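Side-chain contacts in nonsense-mediated mRNA decay protein 2 (Saccharomyces cerevisiae, PDB 4LUN), which takes part in nonsense-mediated decay of mRNAs with premature stop codons, this chain being its N-terminal MIF4G part and the UPF1-binding C-terminus lying beyond it: residues L286-F289 with I290-K293; S221-D224 with L225-D228; T75-E78 with C79-V83; D161-S164 with K165-I168. All coordinates share one frame; numbering follows the deposited sequence.

Overall arrangement
The four contacts come along the chain in the order interaction 3, interaction 4, interaction 2, interaction 1, each one closing before the next opens. The first three lie in the MIF4G domain of this helical, HEAT-repeat N-terminal piece of Upf2, which has no strands. Interaction 3 ends helix 69-81, whereas interactions 4 and 2 occupy loops after helices 130-152 and 201-210; the nearest atoms of those two are about 5 Å apart. Helix 106-116 borders both interactions 3 and 4, whose centres are about 19 Å apart. Interaction 1, on helix 277-303, is the remote one, its centre about 33 to 40 Å from the centres of the others, consistent with an elongated chain; helix 231-271 touches both it and interaction 2.

Interaction 1. Residues L286-F289 with I290-K293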
loop_
_atom_site.group_PDB
_atom_site.type_symbol
_atom_site.label_atom_id
_atom_site.label_comp_id
_atom_site.label_asym_id
_atom_site.label_seq_id
_atom_site.Cartn_x
_atom_site.Cartn_y
_atom_site.Cartn_z
ATOM N N LEU A 286 26.664 -4.322 -5.551
ATOM C CA LEU A 286 26.599 -2.930 -5.096
ATOM C C LEU A 286 25.192 -2.304 -5.112
ATOM O O LEU A 286 24.784 -1.687 -4.118
ATOM C CB LEU A 286 27.611 -2.053 -5.853
ATOM C CG LEU A 286 27.651 -0.584 -5.408
ATOM C CD1 LEU A 286 28.124 -0.437 -3.973
ATOM C CD2 LEU A 286 28.503 0.265 -6.334
ATOM N N PRO A 287 24.431 -2.473 -6.212
ATOM C CA PRO A 287 23.086 -1.885 -6.209
ATOM C C PRO A 287 22.193 -2.462 -5.114
ATOM O O PRO A 287 21.341 -1.748 -4.583
ATOM C CB PRO A 287 22.532 -2.272 -7.590
ATOM C CG PRO A 287 23.709 -2.533 -8.418
ATOM C CD PRO A 287 24.730 -3.125 -7.499
ATOM N N ILE A 288 22.377 -3.735 -4.778
ATOM C CA ILE A 288 21.598 -4.340 -3.702
ATOM C C ILE A 288 22.031 -3.722 -2.384
ATOM O O ILE A 288 21.199 -3.396 -1.537
ATOM C CB ILE A 288 21.819 -5.854 -3.626
ATOM C CG1 ILE A 288 21.598 -6.489 -5.003
ATOM C CG2 ILE A 288 20.898 -6.467 -2.602
ATOM C CD1 ILE A 288 21.939 -7.968 -5.048
ATOM N N PHE A 289 23.343 -3.586 -2.194
ATOM C CA PHE A 289 23.851 -2.951 -0.978
ATOM C C PHE A 289 23.296 -1.543 -0.847
ATOM O O PHE A 289 22.867 -1.138 0.233
ATOM C CB PHE A 289 25.378 -2.884 -0.996
ATOM C CG PHE A 289 25.958 -1.996 0.084
ATOM C CD1 PHE A 289 25.870 -2.354 1.415
ATOM C CD2 PHE A 289 26.596 -0.808 -0.238
ATOM C CE1 PHE A 289 26.396 -1.544 2.406
ATOM C CE2 PHE A 289 27.124 0.005 0.766
ATOM C CZ PHE A 289 27.029 -0.376 2.078
ATOM N N ILE A 290 23.315 -0.790 -1.946
ATOM C CA ILE A 290 22.837 0.590 -1.886
ATOM C C ILE A 290 21.347 0.651 -1.513
ATOM O O ILE A 290 20.935 1.529 -0.759
ATOM C CB ILE A 290 23.126 1.378 -3.201
ATOM C CG1 ILE A 290 24.635 1.551 -3.408
ATOM C CG2 ILE A 290 22.408 2.729 -3.200
ATOM C CD1 ILE A 290 25.366 2.130 -2.215
ATOM N N ARG A 291 20.539 -0.276 -2.027
ATOM C CA ARG A 291 19.130 -0.310 -1.638
ATOM C C ARG A 291 18.967 -0.545 -0.134
ATOM O O ARG A 291 18.194 0.138 0.540
ATOM C CB ARG A 291 18.369 -1.386 -2.427
ATOM C CG ARG A 291 17.988 -0.943 -3.837
ATOM C CD ARG A 291 16.945 -1.871 -4.456
ATOM N NE ARG A 291 17.486 -3.201 -4.722
ATOM C CZ ARG A 291 18.168 -3.528 -5.816
ATOM N NH1 ARG A 291 18.401 -2.621 -6.756
ATOM N NH2 ARG A 291 18.607 -4.767 -5.974
ATOM N N PHE A 292 19.718 -1.500 0.399
ATOM C CA PHE A 292 19.627 -1.789 1.826
ATOM C C PHE A 292 20.163 -0.666 2.703
ATOM O O PHE A 292 19.584 -0.372 3.744
ATOM C CB PHE A 292 20.299 -3.126 2.155
ATOM C CG PHE A 292 19.392 -4.291 1.938
ATOM C CD1 PHE A 292 18.459 -4.627 2.913
ATOM C CD2 PHE A 292 19.422 -5.009 0.752
ATOM C CE1 PHE A 292 17.578 -5.686 2.714
ATOM C CE2 PHE A 292 18.544 -6.070 0.546
ATOM C CZ PHE A 292 17.625 -6.410 1.534
ATOM N N LYS A 293 21.257 -0.044 2.283
ATOM C CA LYS A 293 21.851 1.030 3.072
ATOM C C LYS A 293 20.921 2.243 3.122
ATOM O O LYS A 293 20.696 2.820 4.188
ATOM C CB LYS A 293 23.218 1.443 2.502
ATOM C CG LYS A 293 23.837 2.621 3.265
ATOM C CD LYS A 293 25.283 2.852 2.862
ATOM C CE LYS A 293 25.849 4.087 3.566
ATOM N NZ LYS A 293 27.280 4.274 3.203
#
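Phe-289 and Lys-293 meet at an angle one helical turn apart: Lys-293 CD comes to 3.8 Å from Phe-289 CZ, while Lys-293 CB lies over one ring face, displaced toward the rim. On the neighbouring flank Ile-290 CD1 touches the same ring at Phe-289 CD2, 3.7 Å away. Ile-288 and Phe-292 run side by side, with Ile-288 CG2 in the ring plane at its edge, 3.9 Å from Phe-292 CD2. With CG beside its own backbone N (chi1 -80°) and a bend at chi3 (-68°), Arg-291 folds back along the helix, placing one guanidinium face against Pro-287 O and Arg-291 NH2 at 3.6 Å from Ile-288 CG1. Its NE bonds to Leu-197 O and its cation meets Phe-199. Were Arg-291 replaced by an alanine, Leu-197 O would probably lose this donor and Phe-199 its cation. Successive i to i+4 bonds, among them Ile-290 N to Leu-286 O at 2.8 Å (161° at the hydrogen), set the side chains one helical turn apart. Chemically, the apolar groups pack on one another and on helix 231-271, which covers Ile-288, Phe-289 and Phe-292, while the polar ends of Arg-291 and Lys-293 find their bonds outside this turn, Lys-293 NZ at Leu-310 O.

Interaction 2. Residues S221-D224 with L225-D228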
loop_
_atom_site.group_PDB
_atom_site.type_symbol
_atom_site.label_atom_id
_atom_site.label_comp_id
_atom_site.label_asym_id
_atom_site.label_seq_id
_atom_site.Cartn_x
_atom_site.Cartn_y
_atom_site.Cartn_z
ATOM N N SER A 221 -3.507 11.049 17.043
ATOM C CA SER A 221 -4.366 11.764 16.102
ATOM C C SER A 221 -5.313 10.874 15.288
ATOM O O SER A 221 -6.399 11.311 14.914
ATOM C CB SER A 221 -3.517 12.618 15.163
ATOM O OG SER A 221 -2.568 11.818 14.481
ATOM N N TRP A 222 -4.914 9.626 15.031
ATOM C CA TRP A 222 -5.741 8.725 14.223
ATOM C C TRP A 222 -6.436 7.619 15.022
ATOM O O TRP A 222 -7.078 6.746 14.436
ATOM C CB TRP A 222 -4.921 8.105 13.072
ATOM C CG TRP A 222 -4.559 9.074 11.995
ATOM C CD1 TRP A 222 -5.028 10.344 11.844
ATOM C CD2 TRP A 222 -3.638 8.849 10.911
ATOM N NE1 TRP A 222 -4.459 10.929 10.732
ATOM C CE2 TRP A 222 -3.602 10.036 10.146
ATOM C CE3 TRP A 222 -2.846 7.766 10.518
ATOM C CZ2 TRP A 222 -2.801 10.164 9.003
ATOM C CZ3 TRP A 222 -2.043 7.902 9.380
ATOM C CH2 TRP A 222 -2.031 9.096 8.643
ATOM N N ASP A 223 -6.347 7.673 16.351
ATOM C CA ASP A 223 -6.965 6.645 17.186
ATOM C C ASP A 223 -8.456 6.432 16.910
ATOM O O ASP A 223 -8.934 5.302 16.968
ATOM C CB ASP A 223 -6.775 6.962 18.676
ATOM C CG ASP A 223 -5.361 6.705 19.158
ATOM O OD1 ASP A 223 -4.524 6.180 18.379
ATOM O OD2 ASP A 223 -5.091 7.010 20.345
ATOM N N ASP A 224 -9.188 7.507 16.615
ATOM C CA ASP A 224 -10.624 7.402 16.347
ATOM C C ASP A 224 -10.901 6.787 14.981
ATOM O O ASP A 224 -12.042 6.426 14.674
ATOM C CB ASP A 224 -11.292 8.782 16.379
ATOM C CG ASP A 224 -11.424 9.345 17.775
ATOM O OD1 ASP A 224 -11.243 8.590 18.755
ATOM O OD2 ASP A 224 -11.724 10.555 17.884
ATOM N N LEU A 225 -9.862 6.688 14.159
ATOM C CA LEU A 225 -10.016 6.207 12.794
ATOM C C LEU A 225 -9.670 4.731 12.677
ATOM O O LEU A 225 -9.993 4.089 11.680
ATOM C CB LEU A 225 -9.129 6.997 11.845
ATOM C CG LEU A 225 -9.320 8.505 11.865
ATOM C CD1 LEU A 225 -8.321 9.182 10.906
ATOM C CD2 LEU A 225 -10.749 8.831 11.495
ATOM N N ILE A 226 -9.024 4.201 13.705
ATOM C CA ILE A 226 -8.477 2.853 13.670
ATOM C C ILE A 226 -9.543 1.833 14.075
ATOM O O ILE A 226 -10.242 2.019 15.071
ATOM C CB ILE A 226 -7.223 2.777 14.566
ATOM C CG1 ILE A 226 -6.052 3.482 13.867
ATOM C CG2 ILE A 226 -6.847 1.342 14.877
ATOM C CD1 ILE A 226 -4.889 3.846 14.773
ATOM N N TYR A 227 -9.676 0.772 13.288
ATOM C CA TYR A 227 -10.695 -0.253 13.530
ATOM C C TYR A 227 -10.430 -1.104 14.776
ATOM O O TYR A 227 -11.272 -1.217 15.678
ATOM C CB TYR A 227 -10.813 -1.151 12.283
ATOM C CG TYR A 227 -11.888 -2.211 12.407
ATOM C CD1 TYR A 227 -13.231 -1.888 12.266
ATOM C CD2 TYR A 227 -11.557 -3.530 12.693
ATOM C CE1 TYR A 227 -14.218 -2.861 12.374
ATOM C CE2 TYR A 227 -12.544 -4.504 12.807
ATOM C CZ TYR A 227 -13.860 -4.160 12.650
ATOM O OH TYR A 227 -14.839 -5.128 12.773
ATOM N N ASP A 228 -9.251 -1.709 14.819
ATOM C CA ASP A 228 -8.851 -2.601 15.902
ATOM C C ASP A 228 -7.695 -1.941 16.648
ATOM O O ASP A 228 -6.659 -1.643 16.063
ATOM C CB ASP A 228 -8.437 -3.962 15.315
ATOM C CG ASP A 228 -8.075 -4.995 16.377
ATOM O OD1 ASP A 228 -7.690 -4.620 17.509
ATOM O OD2 ASP A 228 -8.158 -6.203 16.058
#
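The backbone coils through one tight turn in which Leu-225 N bonds to Trp-222 O at 2.8 Å, with 150° at the hydrogen. A second bond, from Ile-226 N to Asp-223 O, is weak at 3.4 Å. Both link residues i and i+3. Among the side chains, Leu-225 and Trp-222 meet obliquely: methyl CD1 of Leu-225 approaches the pyrrole part of the indole, 3.6 Å from Trp-222 CD1, with Trp-222 CG slightly farther away. The first torsion of Leu-225 (chi1 -55°) sets CG beside the backbone N, and the extended second torsion (178°) carries CD1 onward to the indole. Ile-226 uses its longer branch differently, laying CG1 at 3.5 Å from Trp-222 O, so that the carbonyl which accepts the Leu-225 N-H is also bordered by aliphatic carbon.

This turn belongs to the loop between helices 201-210 and 231-271 of the MIF4G domain. Leu-225 is buried against Lys-6, Lys-7 and His-10 of helix 3-17, and Trp-222 NE1 bonds to Asp-3 OD1, joining the loop to that N-terminal helix by both apolar and polar contacts. Exchanging Leu-225 for an alanine takes away the CD1 methyl and would probably leave a gap between the indole and Lys-6, Lys-7 and His-10. Ile-226 faces other elements, touching Tyr-151 of helix 130-152 and Leu-231 of helix 231-271. Farther on, Asp-228 OD1 caps Lys-230 N where the long helix 231-271 is about to begin.

Interaction 3. Residues T75-E78 with C79-V83; sequences TVTE and CLLNV
With Thr-77 CG2 turned anti to the backbone N (OG1 chi1 -61°) and Leu-81 CG beside its own backbone N (chi1 -70°), these two side chains lie alongside each other, one turn apart and pointing the same way. Their methyls Thr-77 CG2 and Leu-81 CD1 come to 4.1 Å, and Leu-81 CG also sits 3.2 Å from Thr-77 O. That carbonyl accepts Leu-81 N at 3.1 Å, while Thr-77 OG1 is bonded back to Ile-73 O. Glu-78 and Asn-82 likewise run in one direction, their carboxylate and amide planes 26° apart. Asn-82 ND2 stands 2.8 Å from Glu-78 O, and the backbone bond from Asn-82 N to the same oxygen is weak, at 3.3 Å. Regular i to i+4 bonding thus falters here, and Asn-82 N also bonds to Cys-79 O, tightening the final turn. Cys-79 SG lies 3.2 Å from Thr-75 O. This is the C-terminal end of helix 69-81, whose Val-76 and Leu-80 pack on Ile-97 of helix 87-104; Leu-80 and Leu-81 meet Phe-116 of helix 106-116, and Asn-82 OD1 takes a bond from Arg-139 on helix 130-152.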
loop_
_atom_site.group_PDB
_atom_site.type_symbol
_atom_site.label_atom_id
_atom_site.label_comp_id
_atom_site.label_asym_id
_atom_site.label_seq_id
_atom_site.Cartn_x
_atom_site.Cartn_y
_atom_site.Cartn_z
ATOM N N THR A 75 -16.069 -1.550 -12.556
ATOM C CA THR A 75 -15.509 -0.302 -13.063
ATOM C C THR A 75 -14.667 0.421 -12.019
ATOM O O THR A 75 -13.536 0.832 -12.295
ATOM C CB THR A 75 -16.613 0.643 -13.567
ATOM O OG1 THR A 75 -17.331 0.008 -14.631
ATOM C CG2 THR A 75 -16.015 1.952 -14.060
ATOM N N VAL A 76 -15.219 0.572 -10.818
ATOM C CA VAL A 76 -14.518 1.239 -9.730
ATOM C C VAL A 76 -13.268 0.456 -9.295
ATOM O O VAL A 76 -12.241 1.052 -8.965
ATOM C CB VAL A 76 -15.469 1.482 -8.534
ATOM C CG1 VAL A 76 -14.723 1.478 -7.223
ATOM C CG2 VAL A 76 -16.231 2.792 -8.722
ATOM N N THR A 77 -13.356 -0.871 -9.309
ATOM C CA THR A 77 -12.218 -1.707 -8.941
ATOM C C THR A 77 -11.033 -1.397 -9.846
ATOM O O THR A 77 -9.907 -1.225 -9.379
ATOM C CB THR A 77 -12.535 -3.207 -9.038
ATOM O OG1 THR A 77 -13.595 -3.542 -8.135
ATOM C CG2 THR A 77 -11.301 -4.028 -8.662
ATOM N N GLU A 78 -11.301 -1.317 -11.145
ATOM C CA GLU A 78 -10.274 -0.981 -12.121
ATOM C C GLU A 78 -9.750 0.439 -11.908
ATOM O O GLU A 78 -8.544 0.665 -11.906
ATOM C CB GLU A 78 -10.824 -1.146 -13.538
ATOM C CG GLU A 78 -9.804 -1.617 -14.548
ATOM C CD GLU A 78 -10.424 -2.485 -15.626
ATOM O OE1 GLU A 78 -9.935 -3.619 -15.829
ATOM O OE2 GLU A 78 -11.399 -2.038 -16.270
ATOM N N CYS A 79 -10.658 1.393 -11.712
ATOM C CA CYS A 79 -10.255 2.782 -11.484
ATOM C C CYS A 79 -9.421 2.942 -10.218
ATOM O O CYS A 79 -8.443 3.691 -10.204
ATOM C CB CYS A 79 -11.475 3.696 -11.404
ATOM S SG CYS A 79 -12.395 3.788 -12.947
ATOM N N LEU A 80 -9.821 2.248 -9.154
ATOM C CA LEU A 80 -9.135 2.366 -7.872
ATOM C C LEU A 80 -7.713 1.823 -7.952
ATOM O O LEU A 80 -6.774 2.404 -7.401
ATOM C CB LEU A 80 -9.914 1.621 -6.786
ATOM C CG LEU A 80 -9.818 2.222 -5.391
ATOM C CD1 LEU A 80 -10.090 3.717 -5.455
ATOM C CD2 LEU A 80 -10.821 1.527 -4.480
ATOM N N LEU A 81 -7.562 0.701 -8.642
ATOM C CA LEU A 81 -6.259 0.062 -8.769
ATOM C C LEU A 81 -5.320 0.900 -9.624
ATOM O O LEU A 81 -4.106 0.734 -9.564
ATOM C CB LEU A 81 -6.402 -1.344 -9.354
ATOM C CG LEU A 81 -7.056 -2.423 -8.488
ATOM C CD1 LEU A 81 -7.295 -3.690 -9.299
ATOM C CD2 LEU A 81 -6.187 -2.735 -7.290
ATOM N N ASN A 82 -5.884 1.806 -10.418
ATOM C CA ASN A 82 -5.088 2.607 -11.337
ATOM C C ASN A 82 -4.985 4.083 -10.956
ATOM O O ASN A 82 -4.545 4.904 -11.760
ATOM C CB ASN A 82 -5.640 2.473 -12.762
ATOM C CG ASN A 82 -5.431 1.084 -13.338
ATOM O OD1 ASN A 82 -4.325 0.542 -13.296
ATOM N ND2 ASN A 82 -6.494 0.502 -13.878
ATOM N N VAL A 83 -5.390 4.424 -9.739
ATOM C CA VAL A 83 -5.239 5.797 -9.258
ATOM C C VAL A 83 -3.765 6.195 -9.301
ATOM O O VAL A 83 -2.899 5.435 -8.868
ATOM C CB VAL A 83 -5.794 5.971 -7.826
ATOM C CG1 VAL A 83 -5.563 7.392 -7.322
ATOM C CG2 VAL A 83 -7.279 5.642 -7.788
#

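Interaction 4. Residues D161-S164 with K165-I168; sequences DIES and KDAI
A type I beta turn from Glu-163 to Asp-166 reverses the chain here, closed by a bond from Asp-166 N to Glu-163 O of 2.9 Å with 140° at the hydrogen; so tight a turn brings the N-H in from above the carbonyl plane. Across the base of the turn Ile-162 reaches over to the returning limb of the loop: its CG2 lies 3.7 Å from Asp-166 CB, and its CD1 meets Ile-168 CG2 at 3.5 Å, the two isoleucines crossing at an angle. In Ile-168, CG1 sits between the backbone N and the carbonyl carbon (chi1 59°), which leaves CG2 on the side facing Ile-162.

The turn lies in the loop between helices 130-152 and 182-190 of the MIF4G domain, on the surface, and is fixed to helix 106-116: Ser-110 OG bonds to both Asp-166 OD2 and Glu-163 N, and Ile-162 packs on Leu-113. Asp-166 OD2 also comes 3.6 Å from Glu-163 CB. Glu-163 OE1 remains 4.3 Å from Asp-166 OD2, so two like charges share this side of the turn, where the serine bond may partly offset their mutual repulsion.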
loop_
_atom_site.group_PDB
_atom_site.type_symbol
_atom_site.label_atom_id
_atom_site.label_comp_id
_atom_site.label_asym_id
_atom_site.label_seq_id
_atom_site.Cartn_x
_atom_site.Cartn_y
_atom_site.Cartn_z
ATOM N N ASP A 161 -15.841 -7.993 7.114
ATOM C CA ASP A 161 -16.882 -7.270 6.387
ATOM C C ASP A 161 -17.186 -7.915 5.045
ATOM O O ASP A 161 -18.175 -7.572 4.393
ATOM C CB ASP A 161 -16.462 -5.824 6.112
ATOM C CG ASP A 161 -16.502 -4.945 7.346
ATOM O OD1 ASP A 161 -15.748 -3.951 7.367
ATOM O OD2 ASP A 161 -17.283 -5.225 8.282
ATOM N N ILE A 162 -16.321 -8.821 4.609
ATOM C CA ILE A 162 -16.497 -9.438 3.299
ATOM C C ILE A 162 -17.463 -10.611 3.416
ATOM O O ILE A 162 -17.365 -11.414 4.344
ATOM C CB ILE A 162 -15.153 -9.885 2.697
ATOM C CG1 ILE A 162 -14.177 -8.709 2.689
ATOM C CG2 ILE A 162 -15.347 -10.417 1.292
ATOM C CD1 ILE A 162 -12.813 -9.023 2.096
ATOM N N GLU A 163 -18.421 -10.684 2.496
ATOM C CA GLU A 163 -19.352 -11.805 2.471
ATOM C C GLU A 163 -18.621 -13.072 2.068
ATOM O O GLU A 163 -17.664 -13.022 1.296
ATOM C CB GLU A 163 -20.485 -11.555 1.478
ATOM C CG GLU A 163 -21.786 -11.120 2.113
ATOM C CD GLU A 163 -21.846 -9.627 2.327
ATOM O OE1 GLU A 163 -22.319 -8.922 1.410
ATOM O OE2 GLU A 163 -21.419 -9.158 3.405
ATOM N N SER A 164 -19.086 -14.207 2.578
ATOM C CA SER A 164 -18.545 -15.503 2.188
ATOM C C SER A 164 -18.637 -15.661 0.673
ATOM O O SER A 164 -17.775 -16.274 0.042
ATOM C CB SER A 164 -19.324 -16.627 2.874
ATOM O OG SER A 164 -20.120 -16.133 3.939
ATOM N N LYS A 165 -19.691 -15.082 0.104
ATOM C CA LYS A 165 -19.942 -15.108 -1.332
ATOM C C LYS A 165 -18.812 -14.434 -2.110
ATOM O O LYS A 165 -18.479 -14.839 -3.225
ATOM C CB LYS A 165 -21.279 -14.409 -1.630
ATOM C CG LYS A 165 -21.750 -14.472 -3.081
ATOM C CD LYS A 165 -22.850 -15.516 -3.270
ATOM C CE LYS A 165 -23.502 -15.417 -4.650
ATOM N NZ LYS A 165 -24.684 -14.502 -4.681
ATOM N N ASP A 166 -18.219 -13.406 -1.510
ATOM C CA ASP A 166 -17.196 -12.619 -2.186
ATOM C C ASP A 166 -15.795 -13.176 -1.941
ATOM O O ASP A 166 -15.371 -13.352 -0.798
ATOM C CB ASP A 166 -17.278 -11.157 -1.754
ATOM C CG ASP A 166 -18.590 -10.513 -2.144
ATOM O OD1 ASP A 166 -19.058 -10.755 -3.277
ATOM O OD2 ASP A 166 -19.160 -9.774 -1.313
ATOM N N ALA A 167 -15.082 -13.442 -3.030
ATOM C CA ALA A 167 -13.779 -14.083 -2.961
ATOM C C ALA A 167 -12.714 -13.157 -2.397
ATOM O O ALA A 167 -12.727 -11.949 -2.632
ATOM C CB ALA A 167 -13.360 -14.591 -4.340
ATOM N N ILE A 168 -11.791 -13.746 -1.651
ATOM C CA ILE A 168 -10.646 -13.020 -1.125
ATOM C C ILE A 168 -9.374 -13.716 -1.608
ATOM O O ILE A 168 -9.415 -14.897 -1.957
ATOM C CB ILE A 168 -10.691 -12.946 0.413
ATOM C CG1 ILE A 168 -10.707 -14.345 1.019
ATOM C CG2 ILE A 168 -11.918 -12.186 0.872
ATOM C CD1 ILE A 168 -10.059 -14.395 2.378
#